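Local coordinates for metal-independent carbonic anhydrase (Nostoc sp. PCC 7120 = FACHB-418, PDB 7C5W), which catalyses the hydration of carbon dioxide to bicarbonate without a metal cofactor, and works as a homotetramer built as a dimer of dimers, at residues L75-L80 / T169-L174; M136-I141 / T150-W155; V20-T25 / T129-T134; E28-Q33 / I121-I126. All coordinates share one frame; numbering follows the deposited sequence.

Contact 1. Residues L75-L80 / T169-L174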
loop_
_atom_site.group_PDB
_atom_site.type_symbol
_atom_site.label_atom_id
_atom_site.label_comp_id
_atom_site.label_asym_id
_atom_site.label_seq_id
_atom_site.Cartn_x
_atom_site.Cartn_y
_atom_site.Cartn_z
ATOM N N LEU A 75 13.549 10.552 6.061
ATOM C CA LEU A 75 13.169 11.073 7.397
ATOM C C LEU A 75 14.144 10.494 8.434
ATOM O O LEU A 75 13.801 9.503 9.126
ATOM C CB LEU A 75 11.713 10.712 7.681
ATOM C CG LEU A 75 10.661 11.518 6.917
ATOM C CD1 LEU A 75 10.872 11.442 5.411
ATOM C CD2 LEU A 75 9.265 11.031 7.284
ATOM N N PHE A 76 15.334 11.098 8.513
ATOM C CA PHE A 76 16.472 10.643 9.351
ATOM C C PHE A 76 16.725 11.660 10.468
ATOM O O PHE A 76 17.244 12.774 10.198
ATOM C CB PHE A 76 17.701 10.421 8.470
ATOM C CG PHE A 76 18.882 9.792 9.161
ATOM C CD1 PHE A 76 18.720 9.062 10.329
ATOM C CD2 PHE A 76 20.155 9.894 8.616
ATOM C CE1 PHE A 76 19.812 8.474 10.951
ATOM C CE2 PHE A 76 21.242 9.306 9.242
ATOM C CZ PHE A 76 21.071 8.593 10.403
ATOM N N LYS A 77 16.340 11.304 11.694
ATOM C CA LYS A 77 16.738 12.055 12.913
ATOM C C LYS A 77 17.734 11.187 13.671
ATOM O O LYS A 77 17.341 10.279 14.404
ATOM C CB LYS A 77 15.523 12.461 13.751
ATOM C CG LYS A 77 15.850 13.400 14.907
ATOM C CD LYS A 77 16.093 12.657 16.201
ATOM C CE LYS A 77 17.249 13.173 17.025
ATOM N NZ LYS A 77 17.694 12.148 17.998
ATOM N N PRO A 78 19.054 11.409 13.459
ATOM C CA PRO A 78 20.098 10.608 14.105
ATOM C C PRO A 78 20.164 10.810 15.629
ATOM O O PRO A 78 19.735 11.846 16.112
ATOM C CB PRO A 78 21.394 11.091 13.437
ATOM C CG PRO A 78 20.936 11.805 12.182
ATOM C CD PRO A 78 19.612 12.427 12.563
ATOM N N THR A 79 20.673 9.811 16.355
ATOM C CA THR A 79 20.791 9.822 17.841
ATOM C C THR A 79 21.448 11.130 18.303
ATOM O O THR A 79 20.801 11.852 19.093
ATOM C CB THR A 79 21.596 8.627 18.368
ATOM O OG1 THR A 79 21.212 7.440 17.672
ATOM C CG2 THR A 79 21.409 8.423 19.853
ATOM N N LEU A 80 22.664 11.428 17.816
ATOM C CA LEU A 80 23.564 12.471 18.390
ATOM C C LEU A 80 23.683 13.677 17.450
ATOM O O LEU A 80 24.758 14.291 17.451
ATOM C CB LEU A 80 24.949 11.862 18.644
ATOM C CG LEU A 80 25.003 10.732 19.669
ATOM C CD1 LEU A 80 26.439 10.390 20.032
ATOM C CD2 LEU A 80 24.218 11.100 20.912
ATOM N N THR A 169 12.724 6.116 6.653
ATOM C CA THR A 169 12.503 6.711 7.997
ATOM C C THR A 169 13.465 6.069 9.004
ATOM O O THR A 169 13.536 4.838 9.047
ATOM C CB THR A 169 11.052 6.561 8.473
ATOM O OG1 THR A 169 10.144 7.016 7.469
ATOM C CG2 THR A 169 10.795 7.338 9.745
ATOM N N HIS A 170 14.138 6.899 9.801
ATOM C CA HIS A 170 15.153 6.512 10.806
ATOM C C HIS A 170 15.156 7.560 11.922
ATOM O O HIS A 170 15.774 8.611 11.749
ATOM C CB HIS A 170 16.522 6.384 10.132
ATOM C CG HIS A 170 17.558 5.724 10.976
ATOM N ND1 HIS A 170 17.417 5.588 12.343
ATOM C CD2 HIS A 170 18.754 5.186 10.659
ATOM C CE1 HIS A 170 18.479 4.987 12.833
ATOM N NE2 HIS A 170 19.319 4.737 11.825
ATOM N N HIS A 171 14.446 7.289 13.013
ATOM C CA HIS A 171 14.407 8.146 14.220
ATOM C C HIS A 171 15.093 7.383 15.354
ATOM O O HIS A 171 14.577 6.322 15.739
ATOM C CB HIS A 171 12.958 8.539 14.524
ATOM C CG HIS A 171 12.787 9.583 15.575
ATOM N ND1 HIS A 171 11.785 10.527 15.506
ATOM C CD2 HIS A 171 13.449 9.817 16.729
ATOM C CE1 HIS A 171 11.835 11.297 16.578
ATOM N NE2 HIS A 171 12.855 10.885 17.340
ATOM N N SER A 172 16.226 7.902 15.835
ATOM C CA SER A 172 17.039 7.334 16.942
ATOM C C SER A 172 17.142 8.370 18.066
ATOM O O SER A 172 17.407 9.540 17.754
ATOM C CB SER A 172 18.396 6.923 16.436
ATOM O OG SER A 172 18.989 5.959 17.290
ATOM N N SER A 173 16.920 7.956 19.314
ATOM C CA SER A 173 16.947 8.833 20.511
ATOM C C SER A 173 17.567 8.100 21.711
ATOM O O SER A 173 17.285 6.877 21.919
ATOM C CB SER A 173 15.563 9.343 20.835
ATOM O OG SER A 173 14.665 8.271 21.115
ATOM N N LEU A 174 18.370 8.827 22.492
ATOM C CA LEU A 174 18.880 8.346 23.798
ATOM C C LEU A 174 17.689 8.178 24.733
ATOM O O LEU A 174 16.784 9.008 24.737
ATOM C CB LEU A 174 19.899 9.345 24.356
ATOM C CG LEU A 174 21.203 9.458 23.565
ATOM C CD1 LEU A 174 22.074 10.567 24.135
ATOM C CD2 LEU A 174 21.952 8.133 23.549
#
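Phe76 and His170 lie side by side on one face of a parallel strand pair, 75-77 with 169-173, which forms one border of the chain's mixed beta sheet. Both rings point the same way in an offset stack with planes 28° apart. Phe76 CE1 sits 3.4 Å above the imidazole plane of His170, toward its rim, while Pro78 CG lies over the centre of the other ring, that of Phe76. With CG anti to the backbone N in both residues (chi1 -173° and -168°), the two rings leave the backbone in step. Beneath them the ladder is regular: His170 N donates to Leu75 O, Lys77 N to His170 O and Ser172 N to Lys77 O.

On the reverse face Lys77 crosses His171, its CD resting off-centre on the imidazole, 4.2 Å from the centroid. The polar end of His171 belongs to the dimer: it bonds to Thr154 and Ser173 of the second subunit and stacks on that subunit's own His171. The Lys77 chain is bent at chi2 and chi3, and its NZ donates to Ser172 O at 2.6 Å, in the carbonyl plane; Pro78 O and Thr79 O add weak bonds, so NZ is met by backbone oxygens of both segments.

Past the strand's end the chain enters the hydrogencarbonate site, to which Thr79 belongs, with Tyr97 close by. Thr79 CG2 packs on Leu174 CD2 at 3.7 Å. The other branch, Thr79 OG1, shares a 2.7 Å hydrogen bond with Ser172 OG, an atom bonded also to Lys153 NZ.

Contact 2. Residues M136-I141 / T150-W155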
loop_
_atom_site.group_PDB
_atom_site.type_symbol
_atom_site.label_atom_id
_atom_site.label_comp_id
_atom_site.label_asym_id
_atom_site.label_seq_id
_atom_site.Cartn_x
_atom_site.Cartn_y
_atom_site.Cartn_z
ATOM N N MET A 136 9.947 -0.615 15.818
ATOM C CA MET A 136 10.279 0.237 16.985
ATOM C C MET A 136 10.819 -0.677 18.078
ATOM O O MET A 136 10.287 -1.797 18.238
ATOM C CB MET A 136 9.070 1.015 17.514
ATOM C CG MET A 136 9.393 1.849 18.735
ATOM S SD MET A 136 8.035 2.945 19.249
ATOM C CE MET A 136 8.249 4.283 18.079
ATOM N N GLY A 137 11.847 -0.210 18.779
ATOM C CA GLY A 137 12.450 -0.936 19.906
ATOM C C GLY A 137 13.794 -0.357 20.295
ATOM O O GLY A 137 14.062 0.823 19.990
ATOM N N ASN A 138 14.618 -1.178 20.940
ATOM C CA ASN A 138 15.995 -0.815 21.339
ATOM C C ASN A 138 16.976 -1.373 20.311
ATOM O O ASN A 138 16.684 -2.411 19.689
ATOM C CB ASN A 138 16.314 -1.281 22.759
ATOM C CG ASN A 138 15.530 -0.507 23.796
ATOM O OD1 ASN A 138 15.428 0.724 23.725
ATOM N ND2 ASN A 138 14.961 -1.226 24.750
ATOM N N VAL A 139 18.076 -0.645 20.125
ATOM C CA VAL A 139 19.318 -1.116 19.463
ATOM C C VAL A 139 20.470 -0.844 20.433
ATOM O O VAL A 139 20.552 0.260 20.986
ATOM C CB VAL A 139 19.520 -0.433 18.100
ATOM C CG1 VAL A 139 20.739 -0.980 17.373
ATOM C CG2 VAL A 139 18.276 -0.560 17.232
ATOM N N ILE A 140 21.309 -1.848 20.655
ATOM C CA ILE A 140 22.452 -1.787 21.606
ATOM C C ILE A 140 23.735 -1.929 20.789
ATOM O O ILE A 140 23.928 -2.977 20.151
ATOM C CB ILE A 140 22.294 -2.857 22.697
ATOM C CG1 ILE A 140 21.008 -2.625 23.500
ATOM C CG2 ILE A 140 23.527 -2.894 23.586
ATOM C CD1 ILE A 140 20.512 -3.839 24.254
ATOM N N ILE A 141 24.530 -0.862 20.763
ATOM C CA ILE A 141 25.781 -0.752 19.965
ATOM C C ILE A 141 26.948 -0.725 20.957
ATOM O O ILE A 141 26.996 0.206 21.807
ATOM C CB ILE A 141 25.718 0.495 19.062
ATOM C CG1 ILE A 141 24.340 0.619 18.404
ATOM C CG2 ILE A 141 26.830 0.477 18.025
ATOM C CD1 ILE A 141 24.100 1.933 17.695
ATOM N N THR A 150 22.788 2.260 24.368
ATOM C CA THR A 150 21.395 1.833 24.096
ATOM C C THR A 150 20.638 3.031 23.509
ATOM O O THR A 150 20.698 4.119 24.108
ATOM C CB THR A 150 20.765 1.232 25.361
ATOM O OG1 THR A 150 21.490 0.039 25.655
ATOM C CG2 THR A 150 19.303 0.879 25.207
ATOM N N VAL A 151 19.974 2.829 22.366
ATOM C CA VAL A 151 19.090 3.848 21.730
ATOM C C VAL A 151 17.672 3.280 21.609
ATOM O O VAL A 151 17.523 2.042 21.504
ATOM C CB VAL A 151 19.641 4.268 20.353
ATOM C CG1 VAL A 151 20.973 4.994 20.480
ATOM C CG2 VAL A 151 19.768 3.087 19.406
ATOM N N ASP A 152 16.679 4.163 21.626
ATOM C CA ASP A 152 15.290 3.884 21.183
ATOM C C ASP A 152 15.212 4.200 19.687
ATOM O O ASP A 152 15.405 5.388 19.353
ATOM C CB ASP A 152 14.300 4.745 21.961
ATOM C CG ASP A 152 14.456 4.659 23.472
ATOM O OD1 ASP A 152 14.799 3.559 23.970
ATOM O OD2 ASP A 152 14.193 5.686 24.140
ATOM N N LYS A 153 14.953 3.199 18.828
ATOM C CA LYS A 153 15.057 3.352 17.353
ATOM C C LYS A 153 13.767 2.947 16.632
ATOM O O LYS A 153 13.291 1.801 16.832
ATOM C CB LYS A 153 16.197 2.515 16.775
ATOM C CG LYS A 153 16.643 2.971 15.389
ATOM C CD LYS A 153 17.851 2.259 14.879
ATOM C CE LYS A 153 19.099 2.528 15.692
ATOM N NZ LYS A 153 19.651 3.876 15.418
ATOM N N THR A 154 13.291 3.838 15.751
ATOM C CA THR A 154 12.234 3.569 14.744
ATOM C C THR A 154 12.850 3.558 13.342
ATOM O O THR A 154 13.501 4.545 13.003
ATOM C CB THR A 154 11.121 4.615 14.825
ATOM O OG1 THR A 154 10.605 4.521 16.147
ATOM C CG2 THR A 154 10.030 4.399 13.801
ATOM N N TRP A 155 12.661 2.472 12.584
ATOM C CA TRP A 155 12.988 2.360 11.133
ATOM C C TRP A 155 11.698 2.214 10.318
ATOM O O TRP A 155 10.749 1.572 10.815
ATOM C CB TRP A 155 13.867 1.144 10.853
ATOM C CG TRP A 155 15.336 1.348 11.025
ATOM C CD1 TRP A 155 16.111 2.313 10.458
ATOM C CD2 TRP A 155 16.223 0.495 11.763
ATOM N NE1 TRP A 155 17.419 2.131 10.815
ATOM C CE2 TRP A 155 17.519 1.028 11.614
ATOM C CE3 TRP A 155 16.048 -0.662 12.530
ATOM C CZ2 TRP A 155 18.632 0.450 12.221
ATOM C CZ3 TRP A 155 17.151 -1.236 13.122
ATOM C CH2 TRP A 155 18.423 -0.685 12.968
#
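Asn138 and Asp152 set their flat ends side by side on one face of the beta hairpin 132-143/148-159, pointing the same way with amide and carboxylate planes 39° apart. On the opposite face the flat group is the indole of Trp155: Lys153 CD lies 3.3 Å above its plane, offset toward the rim, and Val139 CG2 approaches CH2 obliquely. Trp36 meets the same indole edge-to-face, and His170 reaches it from the neighbouring strand.

Between them runs the antiparallel backbone. Gly137 with Lys153 and Val139 with Val151 are hydrogen-bonded pairs, and Val151 N reaches Val139 O at 3.0 Å with a nearly straight N-H (172°). Val139 carries the apolar contact on the indole's side of the sheet, its CB 3.8 Å from Val151 CG2 and its CG2 3.5 Å from Lys153 CE. An alanine at Asn138 would probably leave the Asp152 carboxylate without this polar neighbour alongside it. Farther along, Met136 CE turns back to 3.1 Å from Thr154 OG1, a hydroxyl bonded to His171 of the second subunit.

Lys153 is bent at chi3 (-65°), a turn that places CE beside Val139. Its CB, CD and CE lie against Val139, CD also over the indole, while NZ bonds to Ser172 OG. This is consistent with a second-shell role, in which Lys153 NZ would help to position the Ser172 hydroxyl beside Thr79 of the hydrogencarbonate site.

Contact 3. Residues V20-T25 / T129-T134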
loop_
_atom_site.group_PDB
_atom_site.type_symbol
_atom_site.label_atom_id
_atom_site.label_comp_id
_atom_site.label_asym_id
_atom_site.label_seq_id
_atom_site.Cartn_x
_atom_site.Cartn_y
_atom_site.Cartn_z
ATOM N N VAL A 20 4.530 -11.685 -8.809
ATOM C CA VAL A 20 5.249 -10.481 -8.326
ATOM C C VAL A 20 4.830 -10.270 -6.873
ATOM O O VAL A 20 3.624 -10.290 -6.613
ATOM C CB VAL A 20 4.947 -9.258 -9.208
ATOM C CG1 VAL A 20 5.865 -8.086 -8.879
ATOM C CG2 VAL A 20 5.039 -9.605 -10.687
ATOM N N ASN A 21 5.798 -10.114 -5.970
ATOM C CA ASN A 21 5.549 -9.858 -4.530
ATOM C C ASN A 21 6.263 -8.573 -4.109
ATOM O O ASN A 21 7.457 -8.635 -3.809
ATOM C CB ASN A 21 5.963 -11.040 -3.656
ATOM C CG ASN A 21 5.473 -10.852 -2.239
ATOM O OD1 ASN A 21 4.771 -9.883 -1.946
ATOM N ND2 ASN A 21 5.838 -11.765 -1.357
ATOM N N ARG A 22 5.531 -7.463 -4.058
ATOM C CA ARG A 22 6.026 -6.144 -3.595
ATOM C C ARG A 22 5.865 -5.996 -2.077
ATOM O O ARG A 22 6.320 -4.978 -1.531
ATOM C CB ARG A 22 5.231 -5.040 -4.278
ATOM C CG ARG A 22 5.299 -5.120 -5.790
ATOM C CD ARG A 22 5.123 -3.748 -6.374
ATOM N NE ARG A 22 6.272 -3.390 -7.179
ATOM C CZ ARG A 22 7.028 -2.331 -6.978
ATOM N NH1 ARG A 22 6.784 -1.487 -5.993
ATOM N NH2 ARG A 22 8.025 -2.105 -7.794
ATOM N N ALA A 23 5.217 -6.957 -1.428
ATOM C CA ALA A 23 4.993 -6.954 0.032
ATOM C C ALA A 23 6.309 -7.301 0.729
ATOM O O ALA A 23 7.101 -8.036 0.150
ATOM C CB ALA A 23 3.899 -7.935 0.397
ATOM N N ILE A 24 6.498 -6.799 1.945
ATOM C CA ILE A 24 7.628 -7.163 2.839
ATOM C C ILE A 24 7.160 -8.280 3.777
ATOM O O ILE A 24 6.020 -8.200 4.284
ATOM C CB ILE A 24 8.116 -5.914 3.605
ATOM C CG1 ILE A 24 8.657 -4.844 2.653
ATOM C CG2 ILE A 24 9.140 -6.296 4.666
ATOM C CD1 ILE A 24 8.901 -3.494 3.292
ATOM N N THR A 25 8.017 -9.274 4.009
ATOM C CA THR A 25 7.840 -10.342 5.029
ATOM C C THR A 25 8.609 -9.961 6.294
ATOM O O THR A 25 9.546 -9.146 6.195
ATOM C CB THR A 25 8.378 -11.694 4.541
ATOM O OG1 THR A 25 9.803 -11.573 4.539
ATOM C CG2 THR A 25 7.867 -12.084 3.170
ATOM N N THR A 129 2.758 -2.665 6.633
ATOM C CA THR A 129 1.646 -1.948 5.953
ATOM C C THR A 129 1.632 -2.296 4.468
ATOM O O THR A 129 1.117 -1.477 3.694
ATOM C CB THR A 129 1.831 -0.431 6.064
ATOM O OG1 THR A 129 3.006 -0.093 5.327
ATOM C CG2 THR A 129 1.987 0.045 7.487
ATOM N N GLY A 130 2.225 -3.431 4.091
ATOM C CA GLY A 130 2.264 -3.936 2.702
ATOM C C GLY A 130 3.610 -3.701 2.035
ATOM O O GLY A 130 4.531 -4.520 2.218
ATOM N N ASN A 131 3.724 -2.606 1.290
ATOM C CA ASN A 131 4.956 -2.230 0.559
ATOM C C ASN A 131 6.036 -1.732 1.537
ATOM O O ASN A 131 7.235 -1.728 1.160
ATOM C CB ASN A 131 4.642 -1.169 -0.487
ATOM C CG ASN A 131 5.516 -1.339 -1.702
ATOM O OD1 ASN A 131 6.453 -0.568 -1.897
ATOM N ND2 ASN A 131 5.232 -2.370 -2.490
ATOM N N THR A 132 5.639 -1.282 2.729
ATOM C CA THR A 132 6.566 -0.757 3.760
ATOM C C THR A 132 6.384 -1.554 5.047
ATOM O O THR A 132 5.409 -2.320 5.154
ATOM C CB THR A 132 6.378 0.745 4.009
ATOM O OG1 THR A 132 5.227 0.927 4.828
ATOM C CG2 THR A 132 6.236 1.543 2.734
ATOM N N ALA A 133 7.320 -1.377 5.971
ATOM C CA ALA A 133 7.361 -2.040 7.289
ATOM C C ALA A 133 8.099 -1.120 8.267
ATOM O O ALA A 133 9.199 -0.644 7.928
ATOM C CB ALA A 133 8.021 -3.391 7.157
ATOM N N THR A 134 7.478 -0.839 9.411
ATOM C CA THR A 134 8.041 0.001 10.492
ATOM C C THR A 134 8.427 -0.925 11.647
ATOM O O THR A 134 7.665 -1.862 11.915
ATOM C CB THR A 134 7.045 1.099 10.871
ATOM O OG1 THR A 134 6.610 1.706 9.659
ATOM C CG2 THR A 134 7.628 2.161 11.773
#
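Ile24 and Gly130 join the N-terminal lead-in of helix 26-50 to the tight turn of a beta hairpin, where strand 116-128 gives way to strand 132-143. The single backbone bond across the contact runs from Ile24 N to Gly130 O, 3.0 Å long with an angle of 158° at the hydrogen. From there the side chain reaches over the turn: Ile24 CD1 lies 3.2 Å from Asn131 O and 3.6 Å from Thr132 CA, and CD1 and CG2 both touch Ala133 CB. An alanine at Ile24 would keep the backbone bond but would probably open a gap between the turn and Val29 of the helix, leaving Ala133 less well packed.

Also in the first shell, Arg22 and Asn131 run side by side, guanidinium and amide planes only 5° apart, with Asn131 ND2 3.2 Å from Arg22 CB. In the next shell the charge of Arg22 is answered by a salt bridge to Asp161 and a cation-pi contact with Phe71 of the fourth subunit.

Further out, the turn, the helix start and a neighbouring subunit position these groups. Gly130 adopts angles (phi 103°) at which a side chain would jam against the preceding carbonyl. Thr25 is the N-cap of the helix, and strand 20-21 pairs with a strand of the third subunit, carrying the sheet across the interface. Between strand and N-cap an Asx turn bends the chain: Asn21 OD1 takes the N-H of Ala23 at 3.0 Å, the donor standing well above the carbonyl plane.

Contact 4. Residues E28-Q33 / I121-I126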
loop_
_atom_site.group_PDB
_atom_site.type_symbol
_atom_site.label_atom_id
_atom_site.label_comp_id
_atom_site.label_asym_id
_atom_site.label_seq_id
_atom_site.Cartn_x
_atom_site.Cartn_y
_atom_site.Cartn_z
ATOM N N GLU A 28 12.467 -10.566 5.903
ATOM C CA GLU A 28 13.070 -9.436 5.147
ATOM C C GLU A 28 13.347 -8.247 6.082
ATOM O O GLU A 28 14.400 -7.605 5.923
ATOM C CB GLU A 28 12.140 -8.995 4.017
ATOM C CG GLU A 28 12.199 -9.881 2.785
ATOM C CD GLU A 28 11.198 -9.497 1.704
ATOM O OE1 GLU A 28 10.136 -8.945 2.046
ATOM O OE2 GLU A 28 11.477 -9.742 0.522
ATOM N N VAL A 29 12.436 -7.943 7.009
ATOM C CA VAL A 29 12.587 -6.798 7.951
ATOM C C VAL A 29 13.751 -7.100 8.900
ATOM O O VAL A 29 14.611 -6.217 9.084
ATOM C CB VAL A 29 11.296 -6.513 8.740
ATOM C CG1 VAL A 29 11.527 -5.472 9.823
ATOM C CG2 VAL A 29 10.162 -6.085 7.828
ATOM N N LEU A 30 13.770 -8.295 9.495
ATOM C CA LEU A 30 14.814 -8.692 10.475
ATOM C C LEU A 30 16.173 -8.674 9.767
ATOM O O LEU A 30 17.142 -8.148 10.346
ATOM C CB LEU A 30 14.483 -10.066 11.063
ATOM C CG LEU A 30 13.188 -10.127 11.876
ATOM C CD1 LEU A 30 13.025 -11.495 12.538
ATOM C CD2 LEU A 30 13.137 -9.021 12.923
ATOM N N ALA A 31 16.224 -9.183 8.538
ATOM C CA ALA A 31 17.439 -9.198 7.694
ATOM C C ALA A 31 17.941 -7.762 7.480
ATOM O O ALA A 31 19.128 -7.522 7.752
ATOM C CB ALA A 31 17.164 -9.894 6.383
ATOM N N ALA A 32 17.077 -6.843 7.032
ATOM C CA ALA A 32 17.430 -5.428 6.770
ATOM C C ALA A 32 17.913 -4.744 8.063
ATOM O O ALA A 32 18.884 -3.979 7.982
ATOM C CB ALA A 32 16.268 -4.703 6.140
ATOM N N GLN A 33 17.278 -5.009 9.209
ATOM C CA GLN A 33 17.734 -4.508 10.534
ATOM C C GLN A 33 19.188 -4.953 10.748
ATOM O O GLN A 33 20.022 -4.086 11.061
ATOM C CB GLN A 33 16.852 -5.010 11.683
ATOM C CG GLN A 33 15.461 -4.383 11.746
ATOM C CD GLN A 33 14.770 -4.715 13.048
ATOM O OE1 GLN A 33 14.713 -5.874 13.463
ATOM N NE2 GLN A 33 14.280 -3.695 13.738
ATOM N N ILE A 121 19.675 -6.045 18.071
ATOM C CA ILE A 121 18.312 -5.500 17.793
ATOM C C ILE A 121 17.319 -6.106 18.784
ATOM O O ILE A 121 17.225 -7.341 18.823
ATOM C CB ILE A 121 17.872 -5.790 16.351
ATOM C CG1 ILE A 121 19.006 -5.575 15.343
ATOM C CG2 ILE A 121 16.634 -4.972 16.014
ATOM C CD1 ILE A 121 19.460 -4.144 15.231
ATOM N N LYS A 122 16.594 -5.262 19.523
ATOM C CA LYS A 122 15.544 -5.676 20.492
ATOM C C LYS A 122 14.228 -4.993 20.122
ATOM O O LYS A 122 13.921 -3.914 20.674
ATOM C CB LYS A 122 15.956 -5.350 21.930
ATOM C CG LYS A 122 17.063 -6.241 22.474
ATOM C CD LYS A 122 16.959 -6.503 23.957
ATOM C CE LYS A 122 17.917 -7.583 24.414
ATOM N NZ LYS A 122 17.535 -8.132 25.736
ATOM N N ASN A 123 13.469 -5.625 19.232
ATOM C CA ASN A 123 12.186 -5.099 18.707
ATOM C C ASN A 123 11.132 -5.161 19.811
ATOM O O ASN A 123 11.058 -6.179 20.524
ATOM C CB ASN A 123 11.786 -5.849 17.438
ATOM C CG ASN A 123 12.731 -5.541 16.297
ATOM O OD1 ASN A 123 13.245 -4.428 16.210
ATOM N ND2 ASN A 123 12.970 -6.511 15.424
ATOM N N ALA A 124 10.365 -4.086 19.956
ATOM C CA ALA A 124 9.167 -4.030 20.817
ATOM C C ALA A 124 7.937 -4.351 19.961
ATOM O O ALA A 124 6.994 -4.949 20.496
ATOM C CB ALA A 124 9.067 -2.671 21.468
ATOM N N ALA A 125 7.946 -3.964 18.680
ATOM C CA ALA A 125 6.789 -4.117 17.766
ATOM C C ALA A 125 7.213 -3.912 16.312
ATOM O O ALA A 125 8.158 -3.143 16.055
ATOM C CB ALA A 125 5.699 -3.149 18.149
ATOM N N ILE A 126 6.499 -4.565 15.399
ATOM C CA ILE A 126 6.697 -4.468 13.924
ATOM C C ILE A 126 5.329 -4.222 13.286
ATOM O O ILE A 126 4.362 -4.902 13.672
ATOM C CB ILE A 126 7.368 -5.748 13.386
ATOM C CG1 ILE A 126 8.708 -6.010 14.072
ATOM C CG2 ILE A 126 7.508 -5.717 11.868
ATOM C CD1 ILE A 126 9.425 -7.238 13.561
#
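Gln33 and Ile121, their CA atoms 7.3 Å apart, mark the nearest backbone approach of a helix-on-sheet packing in which helix 28-33 and strand 121-123 keep their axes 10.6 Å apart at 142°. Such a distance is bridged by side chains alone, and the bridge here is a reciprocal amide pair. Gln33, extended beyond CG, and Asn123 reach toward each other tip to tip with their amides nearly coplanar. Asn123 ND2 donates to a lone pair of Gln33 OE1 at 2.7 Å, and Gln33 NE2 returns a bond of 2.8 Å to Asn123 OD1. Both are almost straight, and together they fix the rotation of both amides; Gln33 NE2 makes a further, weak bond to Thr135 OG1.

Ile121 CG2 stands over the Gln33 amide, 3.3 Å from its OE1, while Trp155 of strand 148-159 touches Gln33. Past Asn123 the strand turns a corner at a classic beta bulge, Ala124 and Ala125 both facing Met136. Ile126 beyond it pairs with a strand of the third subunit. Leu30 spans this bend with one methyl: its CD2 lies 3.5 Å from Asn123 ND2 and 4.2 Å from Ile126 CD1.

The four contacts illustrate how one sheet can serve both a reaction site and an assembly. Contacts 1 and 2, centres 9 Å apart, share the ladder between strands 165-173 and 148-159, Ser173 O meeting Asp152 N at 2.8 Å, and both face the second subunit. Contact 1 holds Thr79 of the hydrogencarbonate site; contact 2 adjoins it, the side chains of Val151 and Thr79 about 4 Å apart. Contact 4 continues the sheet, Lys122 O lying 2.8 Å from Asn138 N, with the side chain of Ile121 about 12 Å from that of Thr79. Contact 3, centred 22 Å from contact 1, lies away from the site and shares the third-subunit interface with contact 4.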